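Local coordinates for N-acetylgalactosaminyltransferase 7 (Homo sapiens, PDB 6IWR), which belongs to the polypeptide GalNAc transferase family and combines a GT-A-type glycosyltransferase domain with a ricin-type beta-trefoil lectin domain, at residues G506-L510 with M520-Q524; K491-V497 with K534-H539; K552-F557 with Q587-M591; P469-G475 with L510-A516. One frame throughout, in Å; residues are numbered along the deposited sequence.

Contact 1 (G506-L510 with M520-Q524); sequences GGNQL and MQYDQ
The side chain of Gln521 reaches the coiled loop 506-510 and meets the carbonyls of Asn508 and Leu510. It is extended, with chi1 and chi2 both t. Gln521 NE2 donates two hydrogen bonds: to Asn508 O at 2.9 Å and to Leu510 O at 3.1 Å. Segment 506-510 coils through a short 3-10 turn: Gln509 N binds Gly506 O (2.9 Å), and Leu510 N binds Gly507 O weakly (3.3 Å). Gly506 and Gly507 both have positive phi. Leu510 and Gln521 are closest in backbone register, CA to CA 6.6 Å. Segment 520-524 leaves its strand in a type II' turn from Gln521 to Gln524, with Tyr522 at phi 57°. Chi1 m brings Tyr522 OH to 3.4 Å from Gly507 C and 2.9 Å from Asn508 ND2. Gln509 points away, and its amide binds Pro501 O and His503 N. Gln509-Leu510-Phe511 resembles the Q-x-W signature, with Phe in the Trp position, that recurs in ricin-type beta-trefoil lectin domains.

Contact 2 (K491-V497 with K534-H539); sequences KTNGGFV and KVMITH
Segment 491-497 folds over strand 534-539 as a type I' turn, Thr492 to Gly495, then runs extended. Gly495 N closes the turn on Thr492 O at 3.0 Å. Asn493 (phi/psi 37/62) and Gly494 (115/-21) occupy its corners. The two segments run antiparallel, with Asn493 by Thr538 (CA to CA 3.8 Å) and Phe496 by Met536 (4.3 Å, a single bridge). Three hydrogen bonds join the backbones: Gly494 N to Ile537 O (2.5 Å), Ile537 N to Gly495 O (2.8 Å) and Val497 N to Val535 O (3.0 Å). Met536 CG (2.9 Å from Gly494 O, very tight) and Thr538 CG2 (3.5 Å from Gly494 N) lie close against Gly494, which has no side chain. Gly495 has no room for a CB beside Lys491 CG. Ile537 is the largest bump and Phe496, chi1 m, the next. Ile537 CG2 packs on Lys491 O at 3.4 Å, and its CG1 lies 4.2 Å from Val497 CG2. Lys534 CD makes a CH-pi contact over the face of the Phe496 ring, 4.0 Å from its centroid. Met536 CB reaches Phe496 CE1 at 3.8 Å, and Met536 SD makes an oblique Met-aromatic contact, 5.4 Å from the centroid. Strand 534-539 is the last of a five-stranded antiparallel sheet. It also pairs with strand 524-529, whose Gln524 binds Asn493 N, while Val497 and Val535 touch Val575 of strand 575-578.

Contact 3 (K552-F557 with Q587-M591); sequences KNLHRF and QKWEM
A Q-x-W motif of the beta-trefoil, Gln587-Lys588-Trp589, packs here against a hairpin bend. The bend is a type I turn from Lys552 to His555, closed by His555 N to Lys552 O at 3.0 Å. His555 then takes positive phi (53/38). With Arg556 it faces Phe551, which makes a G1 bulge between strands 548-551 and 556-559. His555 lies nearest Trp589, CA to CA 4.8 Å. His555 O accepts Trp589 N at 2.9 Å and also meets Lys588 CA at 3.2 Å. Beside this bond, His555 CB packs on Lys588 CG at 3.8 Å. Phe557, chi1 m, directs its ring edge at the face of Trp589, also chi1 m. The Phe557 ring and the Trp589 five-membered ring are 5.9 Å apart by centroids, with planes at 74°, an offset edge-to-face pair. Phe557 CD2 touches Trp589 CB at 3.8 Å, and Phe557 CZ is 4.3 Å from Met591 SD. The Trp589 indole also binds Leu566 O through NE1 and meets Arg568 in a cation-pi contact. At the other end Lys552 NZ donates to Met591 O at 3.0 Å. It also bonds to Tyr550 OH and forms a salt bridge with Asp473. The chemistry thus divides: an aromatic and sulfur cluster fills the buried side, while the ammonium of the exposed Lys552 is held by a backbone carbonyl, a hydroxyl and a carboxylate.

Contact 4 (P469-G475 with L510-A516); sequences PKNVDWG and LFRINEA
The two antiparallel segments exchange five backbone hydrogen bonds, and several of their side-chain polar groups have partners close by. Gly475 and Phe511 form a doubly bonded pair: Gly475 N to Phe511 O (2.8 Å) and Phe511 N to Gly475 O (2.7 Å). Ile513 N gives to Asp473 O (2.9 Å), Val472 N to Ile513 O (2.7 Å) and Glu515 N to Lys470 O (3.0 Å). Val472 and Asp473 both face Ile513, a classic bulge that shifts the register by one. Val472 CB thereby packs on Ile513 CG2 at 3.5 Å. Trp474 and Arg512 form a non-hydrogen-bonded pair, CA to CA 4.0 Å, and lie on one face with CB atoms 3.8 Å apart. Asp473 OD1 accepts its own neighbour, Trp474 N, at 2.7 Å, and its OD2 forms a salt bridge with Lys552. Asn471 ND2 binds Ala422 O, Arg512 NH1 binds Tyr522 O, and Leu510 O is taken by Gln521 NE2. Pro469 CG meets Ala516 CB at 3.8 Å. Strand 471-474 is the first of the five-stranded sheet and 511-514 the second. Strand 519-521 follows on the far side of 511-514, and Met591 of strand 589-592 touches Asp473 and Phe511.

All four contacts lie in the lectin part of the chain. Contact 3 buries Phe557, Trp589 and Met591, and contact 4 buries Trp474 to Ile513 pairs of its strands, whereas contacts 1 and 2 carry exposed turns at Tyr522 and at Thr492 and Asn493. Contacts 1, 2 and 4 involve the same five-stranded sheet: contact 4 at its first two strands, contact 1 at the middle, contact 2 at the last. Contacts 1 and 4 share Leu510. Contact 3 joins contact 4 through Lys552 with Asp473. Contact 4 relies on strand pairing. Contact 1 uses a side-chain amide to hydrogen-bond two loop carbonyls. Contact 2 has an exposed lysine laid over its aromatic ring.

Contact 1 (G506-L510 with M520-Q524)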
loop_
_atom_site.group_PDB
_atom_site.type_symbol
_atom_site.label_atom_id
_atom_site.label_comp_id
_atom_site.label_asym_id
_atom_site.label_seq_id
_atom_site.Cartn_x
_atom_site.Cartn_y
_atom_site.Cartn_z
ATOM N N GLY A 506 9.784 -5.513 -17.378
ATOM C CA GLY A 506 10.628 -5.352 -16.209
ATOM C C GLY A 506 9.864 -5.231 -14.899
ATOM O O GLY A 506 8.937 -6.009 -14.611
ATOM N N GLY A 507 10.269 -4.247 -14.090
ATOM C CA GLY A 507 9.649 -3.965 -12.807
ATOM C C GLY A 507 9.570 -5.176 -11.910
ATOM O O GLY A 507 10.600 -5.699 -11.467
ATOM N N ASN A 508 8.357 -5.648 -11.646
ATOM C CA ASN A 508 8.158 -6.761 -10.731
ATOM C C ASN A 508 8.434 -8.124 -11.357
ATOM O O ASN A 508 8.393 -9.137 -10.642
ATOM C CB ASN A 508 6.732 -6.749 -10.188
ATOM C CG ASN A 508 6.459 -5.592 -9.264
ATOM O OD1 ASN A 508 5.320 -5.393 -8.878
ATOM N ND2 ASN A 508 7.488 -4.827 -8.901
ATOM N N GLN A 509 8.681 -8.182 -12.668
ATOM C CA GLN A 509 9.099 -9.410 -13.327
ATOM C C GLN A 509 10.579 -9.397 -13.668
ATOM O O GLN A 509 11.016 -10.156 -14.543
ATOM C CB GLN A 509 8.272 -9.650 -14.580
ATOM C CG GLN A 509 6.878 -10.077 -14.286
ATOM C CD GLN A 509 6.124 -10.451 -15.537
ATOM O OE1 GLN A 509 6.660 -10.366 -16.652
ATOM N NE2 GLN A 509 4.884 -10.893 -15.367
ATOM N N LEU A 510 11.358 -8.565 -12.980
ATOM C CA LEU A 510 12.789 -8.396 -13.224
ATOM C C LEU A 510 13.573 -8.836 -11.998
ATOM O O LEU A 510 13.216 -8.483 -10.870
ATOM C CB LEU A 510 13.102 -6.940 -13.530
ATOM C CG LEU A 510 14.499 -6.668 -14.049
ATOM C CD1 LEU A 510 14.423 -6.662 -15.570
ATOM C CD2 LEU A 510 15.066 -5.353 -13.488
ATOM N N MET A 520 17.936 -11.203 -6.389
ATOM C CA MET A 520 17.400 -9.937 -5.941
ATOM C C MET A 520 16.431 -9.234 -6.872
ATOM O O MET A 520 16.573 -9.270 -8.070
ATOM C CB MET A 520 18.562 -9.010 -5.637
ATOM C CG MET A 520 19.379 -9.459 -4.448
ATOM S SD MET A 520 20.957 -8.644 -4.328
ATOM C CE MET A 520 20.455 -7.088 -3.659
ATOM N N GLN A 521 15.431 -8.601 -6.284
ATOM C CA GLN A 521 14.605 -7.607 -6.946
ATOM C C GLN A 521 14.712 -6.366 -6.099
ATOM O O GLN A 521 14.483 -6.422 -4.909
ATOM C CB GLN A 521 13.152 -8.061 -7.014
ATOM C CG GLN A 521 12.193 -7.055 -7.625
ATOM C CD GLN A 521 10.831 -7.634 -7.911
ATOM O OE1 GLN A 521 9.944 -7.584 -7.084
ATOM N NE2 GLN A 521 10.663 -8.179 -9.089
ATOM N N TYR A 522 15.065 -5.241 -6.694
ATOM C CA TYR A 522 15.222 -4.022 -5.912
ATOM C C TYR A 522 16.246 -4.233 -4.794
ATOM O O TYR A 522 17.382 -4.575 -5.051
ATOM C CB TYR A 522 13.884 -3.505 -5.377
ATOM C CG TYR A 522 12.796 -3.391 -6.395
ATOM C CD1 TYR A 522 12.965 -2.640 -7.534
ATOM C CD2 TYR A 522 11.591 -4.026 -6.206
ATOM C CE1 TYR A 522 11.962 -2.538 -8.465
ATOM C CE2 TYR A 522 10.591 -3.929 -7.131
ATOM C CZ TYR A 522 10.783 -3.187 -8.258
ATOM O OH TYR A 522 9.772 -3.090 -9.172
ATOM N N ASP A 523 15.860 -3.959 -3.562
ATOM C CA ASP A 523 16.714 -4.163 -2.420
ATOM C C ASP A 523 16.445 -5.497 -1.734
ATOM O O ASP A 523 17.100 -5.837 -0.769
ATOM C CB ASP A 523 16.550 -2.998 -1.435
ATOM C CG ASP A 523 15.164 -2.935 -0.832
ATOM O OD1 ASP A 523 14.178 -2.967 -1.581
ATOM O OD2 ASP A 523 15.054 -2.859 0.398
ATOM N N GLN A 524 15.468 -6.238 -2.229
ATOM C CA GLN A 524 15.089 -7.512 -1.642
ATOM C C GLN A 524 15.819 -8.704 -2.229
ATOM O O GLN A 524 16.379 -8.628 -3.302
ATOM C CB GLN A 524 13.584 -7.727 -1.750
ATOM C CG GLN A 524 12.740 -6.533 -1.346
ATOM C CD GLN A 524 12.187 -6.644 0.048
ATOM O OE1 GLN A 524 11.231 -7.357 0.296
ATOM N NE2 GLN A 524 12.790 -5.934 0.961
#

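Contact 2 (K491-V497 with K534-H539)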
loop_
_atom_site.group_PDB
_atom_site.type_symbol
_atom_site.label_atom_id
_atom_site.label_comp_id
_atom_site.label_asym_id
_atom_site.label_seq_id
_atom_site.Cartn_x
_atom_site.Cartn_y
_atom_site.Cartn_z
ATOM N N LYS A 491 5.266 -7.715 -3.955
ATOM C CA LYS A 491 5.389 -8.147 -2.566
ATOM C C LYS A 491 6.768 -7.810 -2.016
ATOM O O LYS A 491 7.772 -7.859 -2.728
ATOM C CB LYS A 491 5.161 -9.650 -2.444
ATOM C CG LYS A 491 3.828 -10.067 -1.862
ATOM C CD LYS A 491 2.868 -10.506 -2.949
ATOM C CE LYS A 491 2.697 -12.017 -3.002
ATOM N NZ LYS A 491 1.813 -12.512 -1.924
ATOM N N THR A 492 6.816 -7.468 -0.733
ATOM C CA THR A 492 8.073 -7.201 -0.046
ATOM C C THR A 492 8.095 -7.918 1.299
ATOM O O THR A 492 7.098 -8.498 1.737
ATOM C CB THR A 492 8.288 -5.713 0.208
ATOM O OG1 THR A 492 7.101 -5.189 0.817
ATOM C CG2 THR A 492 8.600 -4.979 -1.087
ATOM N N ASN A 493 9.273 -7.893 1.925
ATOM C CA ASN A 493 9.471 -8.205 3.343
ATOM C C ASN A 493 8.570 -9.330 3.834
ATOM O O ASN A 493 7.754 -9.160 4.738
ATOM C CB ASN A 493 9.275 -6.952 4.191
ATOM C CG ASN A 493 10.341 -5.910 3.923
ATOM O OD1 ASN A 493 11.517 -6.248 3.760
ATOM N ND2 ASN A 493 9.942 -4.642 3.853
ATOM N N GLY A 494 8.746 -10.510 3.257
ATOM C CA GLY A 494 8.042 -11.684 3.718
ATOM C C GLY A 494 7.055 -12.271 2.736
ATOM O O GLY A 494 6.714 -13.456 2.869
ATOM N N GLY A 495 6.573 -11.502 1.757
ATOM C CA GLY A 495 5.598 -12.000 0.802
ATOM C C GLY A 495 6.157 -13.124 -0.043
ATOM O O GLY A 495 7.365 -13.345 -0.129
ATOM N N PHE A 496 5.252 -13.859 -0.682
ATOM C CA PHE A 496 5.628 -15.000 -1.508
ATOM C C PHE A 496 5.517 -14.665 -2.988
ATOM O O PHE A 496 4.488 -14.163 -3.451
ATOM C CB PHE A 496 4.777 -16.220 -1.190
ATOM C CG PHE A 496 4.997 -16.741 0.173
ATOM C CD1 PHE A 496 6.256 -17.172 0.553
ATOM C CD2 PHE A 496 3.953 -16.802 1.083
ATOM C CE1 PHE A 496 6.479 -17.661 1.826
ATOM C CE2 PHE A 496 4.161 -17.289 2.365
ATOM C CZ PHE A 496 5.426 -17.717 2.740
ATOM N N VAL A 497 6.578 -14.955 -3.709
ATOM C CA VAL A 497 6.678 -14.686 -5.133
ATOM C C VAL A 497 5.806 -15.686 -5.871
ATOM O O VAL A 497 5.647 -16.824 -5.428
ATOM C CB VAL A 497 8.163 -14.760 -5.545
ATOM C CG1 VAL A 497 8.458 -15.936 -6.456
ATOM C CG2 VAL A 497 8.643 -13.446 -6.105
ATOM N N LYS A 534 7.853 -22.688 -0.520
ATOM C CA LYS A 534 7.614 -21.445 -1.226
ATOM C C LYS A 534 8.857 -20.574 -1.190
ATOM O O LYS A 534 9.697 -20.663 -0.285
ATOM C CB LYS A 534 6.454 -20.670 -0.617
ATOM C CG LYS A 534 5.120 -21.325 -0.724
ATOM C CD LYS A 534 4.297 -20.977 0.511
ATOM C CE LYS A 534 2.965 -20.335 0.176
ATOM N NZ LYS A 534 1.863 -21.001 0.933
ATOM N N VAL A 535 8.957 -19.723 -2.204
ATOM C CA VAL A 535 10.015 -18.739 -2.327
ATOM C C VAL A 535 9.465 -17.404 -1.873
ATOM O O VAL A 535 8.451 -16.921 -2.391
ATOM C CB VAL A 535 10.524 -18.666 -3.769
ATOM C CG1 VAL A 535 11.607 -17.621 -3.900
ATOM C CG2 VAL A 535 11.007 -20.022 -4.168
ATOM N N MET A 536 10.143 -16.810 -0.916
ATOM C CA MET A 536 9.728 -15.599 -0.251
ATOM C C MET A 536 10.660 -14.468 -0.669
ATOM O O MET A 536 11.778 -14.706 -1.128
ATOM C CB MET A 536 9.763 -15.852 1.256
ATOM C CG MET A 536 9.265 -14.760 2.178
ATOM S SD MET A 536 9.669 -15.251 3.869
ATOM C CE MET A 536 11.333 -15.871 3.619
ATOM N N ILE A 537 10.177 -13.234 -0.531
ATOM C CA ILE A 537 10.930 -12.012 -0.808
ATOM C C ILE A 537 11.095 -11.259 0.508
ATOM O O ILE A 537 10.099 -10.994 1.191
ATOM C CB ILE A 537 10.192 -11.128 -1.824
ATOM C CG1 ILE A 537 10.736 -11.285 -3.212
ATOM C CG2 ILE A 537 10.428 -9.669 -1.529
ATOM C CD1 ILE A 537 10.739 -9.947 -3.925
ATOM N N THR A 538 12.331 -10.900 0.870
ATOM C CA THR A 538 12.537 -10.128 2.096
ATOM C C THR A 538 13.656 -9.134 1.915
ATOM O O THR A 538 14.367 -9.140 0.909
ATOM C CB THR A 538 12.929 -10.967 3.317
ATOM O OG1 THR A 538 12.868 -12.363 3.009
ATOM C CG2 THR A 538 12.027 -10.641 4.487
ATOM N N HIS A 539 13.847 -8.325 2.952
ATOM C CA HIS A 539 14.973 -7.413 2.972
ATOM C C HIS A 539 16.284 -8.179 3.137
ATOM O O HIS A 539 16.370 -9.191 3.844
ATOM C CB HIS A 539 14.824 -6.373 4.079
ATOM C CG HIS A 539 15.905 -5.340 4.054
ATOM N ND1 HIS A 539 16.781 -5.149 5.102
ATOM C CD2 HIS A 539 16.288 -4.482 3.079
ATOM C CE1 HIS A 539 17.639 -4.194 4.784
ATOM N NE2 HIS A 539 17.364 -3.775 3.561
#

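Contact 3 (K552-F557 with Q587-M591)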
loop_
_atom_site.group_PDB
_atom_site.type_symbol
_atom_site.label_atom_id
_atom_site.label_comp_id
_atom_site.label_asym_id
_atom_site.label_seq_id
_atom_site.Cartn_x
_atom_site.Cartn_y
_atom_site.Cartn_z
ATOM N N LYS A 552 23.083 -21.201 -16.639
ATOM C CA LYS A 552 22.309 -20.725 -17.785
ATOM C C LYS A 552 22.065 -21.841 -18.798
ATOM O O LYS A 552 20.925 -22.053 -19.231
ATOM C CB LYS A 552 23.002 -19.530 -18.444
ATOM C CG LYS A 552 22.215 -18.929 -19.585
ATOM C CD LYS A 552 22.886 -17.700 -20.163
ATOM C CE LYS A 552 22.196 -16.430 -19.706
ATOM N NZ LYS A 552 20.718 -16.491 -19.737
ATOM N N ASN A 553 23.120 -22.569 -19.181
ATOM C CA ASN A 553 22.980 -23.651 -20.162
ATOM C C ASN A 553 22.056 -24.768 -19.663
ATOM O O ASN A 553 21.188 -25.243 -20.402
ATOM C CB ASN A 553 24.364 -24.203 -20.523
ATOM C CG ASN A 553 24.362 -24.975 -21.823
ATOM O OD1 ASN A 553 24.278 -26.205 -21.813
ATOM N ND2 ASN A 553 24.442 -24.269 -22.949
ATOM N N LEU A 554 22.227 -25.193 -18.408
ATOM C CA LEU A 554 21.339 -26.130 -17.716
ATOM C C LEU A 554 19.916 -25.606 -17.500
ATOM O O LEU A 554 19.056 -26.387 -17.069
ATOM C CB LEU A 554 21.932 -26.490 -16.352
ATOM C CG LEU A 554 22.113 -27.939 -15.911
ATOM C CD1 LEU A 554 21.840 -28.126 -14.429
ATOM C CD2 LEU A 554 21.264 -28.872 -16.777
ATOM N N HIS A 555 19.646 -24.313 -17.737
ATOM C CA HIS A 555 18.327 -23.744 -17.454
ATOM C C HIS A 555 17.901 -24.027 -16.016
ATOM O O HIS A 555 16.739 -24.318 -15.755
ATOM C CB HIS A 555 17.273 -24.290 -18.426
ATOM C CG HIS A 555 17.591 -24.061 -19.873
ATOM N ND1 HIS A 555 17.672 -22.802 -20.428
ATOM C CD2 HIS A 555 17.841 -24.928 -20.883
ATOM C CE1 HIS A 555 17.961 -22.897 -21.714
ATOM N NE2 HIS A 555 18.064 -24.179 -22.017
ATOM N N ARG A 556 18.827 -23.985 -15.058
ATOM C CA ARG A 556 18.528 -24.407 -13.700
ATOM C C ARG A 556 18.900 -23.342 -12.670
ATOM O O ARG A 556 19.976 -22.736 -12.733
ATOM C CB ARG A 556 19.226 -25.717 -13.359
ATOM C CG ARG A 556 18.942 -26.116 -11.939
ATOM C CD ARG A 556 19.796 -27.234 -11.514
ATOM N NE ARG A 556 19.448 -28.417 -12.275
ATOM C CZ ARG A 556 20.151 -29.540 -12.257
ATOM N NH1 ARG A 556 21.257 -29.621 -11.513
ATOM N NH2 ARG A 556 19.751 -30.572 -12.990
ATOM N N PHE A 557 17.983 -23.113 -11.744
ATOM C CA PHE A 557 18.185 -22.358 -10.525
ATOM C C PHE A 557 18.148 -23.350 -9.379
ATOM O O PHE A 557 17.126 -24.010 -9.159
ATOM C CB PHE A 557 17.085 -21.310 -10.320
ATOM C CG PHE A 557 17.286 -20.058 -11.103
ATOM C CD1 PHE A 557 18.122 -19.064 -10.636
ATOM C CD2 PHE A 557 16.651 -19.876 -12.320
ATOM C CE1 PHE A 557 18.318 -17.912 -11.367
ATOM C CE2 PHE A 557 16.842 -18.715 -13.049
ATOM C CZ PHE A 557 17.675 -17.737 -12.569
ATOM N N GLN A 587 11.107 -27.301 -14.042
ATOM C CA GLN A 587 12.323 -26.886 -13.369
ATOM C C GLN A 587 13.318 -26.264 -14.326
ATOM O O GLN A 587 14.487 -26.143 -13.975
ATOM C CB GLN A 587 12.952 -28.066 -12.637
ATOM C CG GLN A 587 12.214 -28.451 -11.391
ATOM C CD GLN A 587 12.751 -29.718 -10.776
ATOM O OE1 GLN A 587 12.161 -30.268 -9.844
ATOM N NE2 GLN A 587 13.870 -30.201 -11.302
ATOM N N LYS A 588 12.888 -25.857 -15.512
ATOM C CA LYS A 588 13.775 -25.277 -16.508
ATOM C C LYS A 588 13.395 -23.822 -16.706
ATOM O O LYS A 588 12.218 -23.510 -16.924
ATOM C CB LYS A 588 13.715 -26.053 -17.828
ATOM C CG LYS A 588 14.814 -27.119 -17.916
ATOM C CD LYS A 588 14.444 -28.386 -18.672
ATOM C CE LYS A 588 14.816 -29.610 -17.815
ATOM N NZ LYS A 588 15.275 -30.795 -18.590
ATOM N N TRP A 589 14.389 -22.935 -16.594
ATOM C CA TRP A 589 14.176 -21.495 -16.561
ATOM C C TRP A 589 15.215 -20.811 -17.426
ATOM O O TRP A 589 16.340 -21.297 -17.547
ATOM C CB TRP A 589 14.319 -20.915 -15.157
ATOM C CG TRP A 589 13.446 -21.525 -14.168
ATOM C CD1 TRP A 589 13.706 -22.623 -13.405
ATOM C CD2 TRP A 589 12.147 -21.067 -13.795
ATOM N NE1 TRP A 589 12.633 -22.892 -12.578
ATOM C CE2 TRP A 589 11.663 -21.950 -12.804
ATOM C CE3 TRP A 589 11.338 -20.002 -14.210
ATOM C CZ2 TRP A 589 10.419 -21.802 -12.232
ATOM C CZ3 TRP A 589 10.107 -19.851 -13.628
ATOM C CH2 TRP A 589 9.657 -20.747 -12.654
ATOM N N GLU A 590 14.845 -19.665 -18.001
ATOM C CA GLU A 590 15.790 -18.758 -18.632
ATOM C C GLU A 590 15.807 -17.424 -17.894
ATOM O O GLU A 590 14.821 -17.014 -17.266
ATOM C CB GLU A 590 15.472 -18.505 -20.117
ATOM C CG GLU A 590 14.169 -19.028 -20.666
ATOM C CD GLU A 590 14.044 -18.780 -22.170
ATOM O OE1 GLU A 590 14.968 -18.182 -22.733
ATOM O OE2 GLU A 590 13.041 -19.183 -22.802
ATOM N N MET A 591 16.942 -16.731 -17.975
ATOM C CA MET A 591 17.024 -15.357 -17.492
ATOM C C MET A 591 17.426 -14.468 -18.658
ATOM O O MET A 591 18.574 -14.491 -19.111
ATOM C CB MET A 591 17.994 -15.207 -16.323
ATOM C CG MET A 591 17.823 -13.900 -15.521
ATOM S SD MET A 591 18.871 -13.912 -14.038
ATOM C CE MET A 591 17.936 -12.960 -12.850
#

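Contact 4 (P469-G475 with L510-A516)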
loop_
_atom_site.group_PDB
_atom_site.type_symbol
_atom_site.label_atom_id
_atom_site.label_comp_id
_atom_site.label_asym_id
_atom_site.label_seq_id
_atom_site.Cartn_x
_atom_site.Cartn_y
_atom_site.Cartn_z
ATOM N N PRO A 469 27.986 -6.729 -5.003
ATOM C CA PRO A 469 28.680 -7.646 -5.914
ATOM C C PRO A 469 28.222 -7.461 -7.354
ATOM O O PRO A 469 27.086 -7.067 -7.622
ATOM C CB PRO A 469 28.295 -9.033 -5.383
ATOM C CG PRO A 469 27.889 -8.820 -3.973
ATOM C CD PRO A 469 27.292 -7.446 -3.921
ATOM N N LYS A 470 29.127 -7.756 -8.286
ATOM C CA LYS A 470 28.795 -7.766 -9.703
ATOM C C LYS A 470 27.636 -8.714 -9.948
ATOM O O LYS A 470 27.377 -9.595 -9.122
ATOM C CB LYS A 470 30.001 -8.193 -10.532
ATOM C CG LYS A 470 31.110 -7.171 -10.575
ATOM C CD LYS A 470 32.461 -7.810 -10.895
ATOM C CE LYS A 470 33.312 -7.893 -9.631
ATOM N NZ LYS A 470 34.775 -7.989 -9.914
ATOM N N ASN A 471 26.920 -8.552 -11.056
ATOM C CA ASN A 471 25.847 -9.482 -11.391
ATOM C C ASN A 471 26.394 -10.653 -12.196
ATOM O O ASN A 471 27.294 -10.481 -13.017
ATOM C CB ASN A 471 24.749 -8.789 -12.197
ATOM C CG ASN A 471 23.924 -7.854 -11.359
ATOM O OD1 ASN A 471 23.636 -8.139 -10.189
ATOM N ND2 ASN A 471 23.541 -6.717 -11.939
ATOM N N VAL A 472 25.855 -11.845 -11.954
ATOM C CA VAL A 472 26.062 -12.938 -12.901
ATOM C C VAL A 472 25.157 -12.763 -14.111
ATOM O O VAL A 472 25.608 -12.836 -15.260
ATOM C CB VAL A 472 25.832 -14.313 -12.240
ATOM C CG1 VAL A 472 25.996 -15.407 -13.288
ATOM C CG2 VAL A 472 26.799 -14.535 -11.102
ATOM N N ASP A 473 23.874 -12.510 -13.871
ATOM C CA ASP A 473 22.883 -12.355 -14.921
ATOM C C ASP A 473 21.727 -11.539 -14.348
ATOM O O ASP A 473 21.599 -11.378 -13.127
ATOM C CB ASP A 473 22.437 -13.731 -15.427
ATOM C CG ASP A 473 21.963 -13.713 -16.864
ATOM O OD1 ASP A 473 21.484 -12.668 -17.329
ATOM O OD2 ASP A 473 22.046 -14.774 -17.527
ATOM N N TRP A 474 20.897 -10.993 -15.236
ATOM C CA TRP A 474 19.742 -10.222 -14.801
ATOM C C TRP A 474 18.666 -10.321 -15.872
ATOM O O TRP A 474 18.948 -10.614 -17.036
ATOM C CB TRP A 474 20.103 -8.751 -14.527
ATOM C CG TRP A 474 20.582 -8.025 -15.751
ATOM C CD1 TRP A 474 21.853 -8.001 -16.255
ATOM C CD2 TRP A 474 19.789 -7.247 -16.639
ATOM N NE1 TRP A 474 21.903 -7.247 -17.399
ATOM C CE2 TRP A 474 20.644 -6.773 -17.662
ATOM C CE3 TRP A 474 18.433 -6.900 -16.675
ATOM C CZ2 TRP A 474 20.186 -5.966 -18.709
ATOM C CZ3 TRP A 474 17.978 -6.090 -17.718
ATOM C CH2 TRP A 474 18.856 -5.629 -18.714
ATOM N N GLY A 475 17.428 -10.073 -15.467
ATOM C CA GLY A 475 16.332 -10.008 -16.413
ATOM C C GLY A 475 15.049 -10.615 -15.874
ATOM O O GLY A 475 14.890 -10.781 -14.654
ATOM N N LEU A 510 11.358 -8.565 -12.980
ATOM C CA LEU A 510 12.789 -8.396 -13.224
ATOM C C LEU A 510 13.573 -8.836 -11.998
ATOM O O LEU A 510 13.216 -8.483 -10.870
ATOM C CB LEU A 510 13.102 -6.940 -13.530
ATOM C CG LEU A 510 14.499 -6.668 -14.049
ATOM C CD1 LEU A 510 14.423 -6.662 -15.570
ATOM C CD2 LEU A 510 15.066 -5.353 -13.488
ATOM N N PHE A 511 14.639 -9.600 -12.215
ATOM C CA PHE A 511 15.489 -10.057 -11.119
ATOM C C PHE A 511 16.949 -9.976 -11.542
ATOM O O PHE A 511 17.274 -9.827 -12.722
ATOM C CB PHE A 511 15.124 -11.476 -10.688
ATOM C CG PHE A 511 13.714 -11.600 -10.182
ATOM C CD1 PHE A 511 12.657 -11.823 -11.069
ATOM C CD2 PHE A 511 13.433 -11.466 -8.821
ATOM C CE1 PHE A 511 11.361 -11.917 -10.604
ATOM C CE2 PHE A 511 12.140 -11.557 -8.355
ATOM C CZ PHE A 511 11.108 -11.797 -9.239
ATOM N N ARG A 512 17.835 -10.034 -10.561
ATOM C CA ARG A 512 19.254 -10.170 -10.850
ATOM C C ARG A 512 19.839 -11.172 -9.872
ATOM O O ARG A 512 19.392 -11.279 -8.725
ATOM C CB ARG A 512 20.025 -8.824 -10.776
ATOM C CG ARG A 512 19.778 -8.049 -9.507
ATOM C CD ARG A 512 20.137 -6.592 -9.641
ATOM N NE ARG A 512 21.016 -6.222 -8.550
ATOM C CZ ARG A 512 20.597 -5.799 -7.360
ATOM N NH1 ARG A 512 19.285 -5.664 -7.100
ATOM N NH2 ARG A 512 21.502 -5.500 -6.428
ATOM N N ILE A 513 20.822 -11.930 -10.340
ATOM C CA ILE A 513 21.557 -12.858 -9.496
ATOM C C ILE A 513 22.986 -12.360 -9.346
ATOM O O ILE A 513 23.651 -12.025 -10.334
ATOM C CB ILE A 513 21.528 -14.295 -10.045
ATOM C CG1 ILE A 513 21.914 -15.267 -8.933
ATOM C CG2 ILE A 513 22.514 -14.456 -11.145
ATOM C CD1 ILE A 513 21.952 -16.661 -9.387
ATOM N N ASN A 514 23.447 -12.350 -8.102
ATOM C CA ASN A 514 24.745 -11.906 -7.629
ATOM C C ASN A 514 25.847 -12.902 -7.937
ATOM O O ASN A 514 25.621 -14.108 -8.014
ATOM C CB ASN A 514 24.721 -11.789 -6.105
ATOM C CG ASN A 514 24.704 -10.415 -5.667
ATOM O OD1 ASN A 514 24.939 -9.512 -6.475
ATOM N ND2 ASN A 514 24.452 -10.202 -4.380
ATOM N N GLU A 515 27.075 -12.386 -7.988
ATOM C CA GLU A 515 28.224 -13.248 -7.746
ATOM C C GLU A 515 28.262 -13.755 -6.311
ATOM O O GLU A 515 29.009 -14.695 -6.018
ATOM C CB GLU A 515 29.532 -12.532 -8.048
ATOM C CG GLU A 515 29.847 -12.382 -9.523
ATOM C CD GLU A 515 31.232 -11.797 -9.746
ATOM O OE1 GLU A 515 31.853 -11.355 -8.749
ATOM O OE2 GLU A 515 31.700 -11.798 -10.904
ATOM N N ALA A 516 27.493 -13.150 -5.403
ATOM C CA ALA A 516 27.388 -13.641 -4.036
ATOM C C ALA A 516 26.267 -14.656 -3.876
ATOM O O ALA A 516 25.954 -15.059 -2.749
ATOM C CB ALA A 516 27.186 -12.485 -3.062
#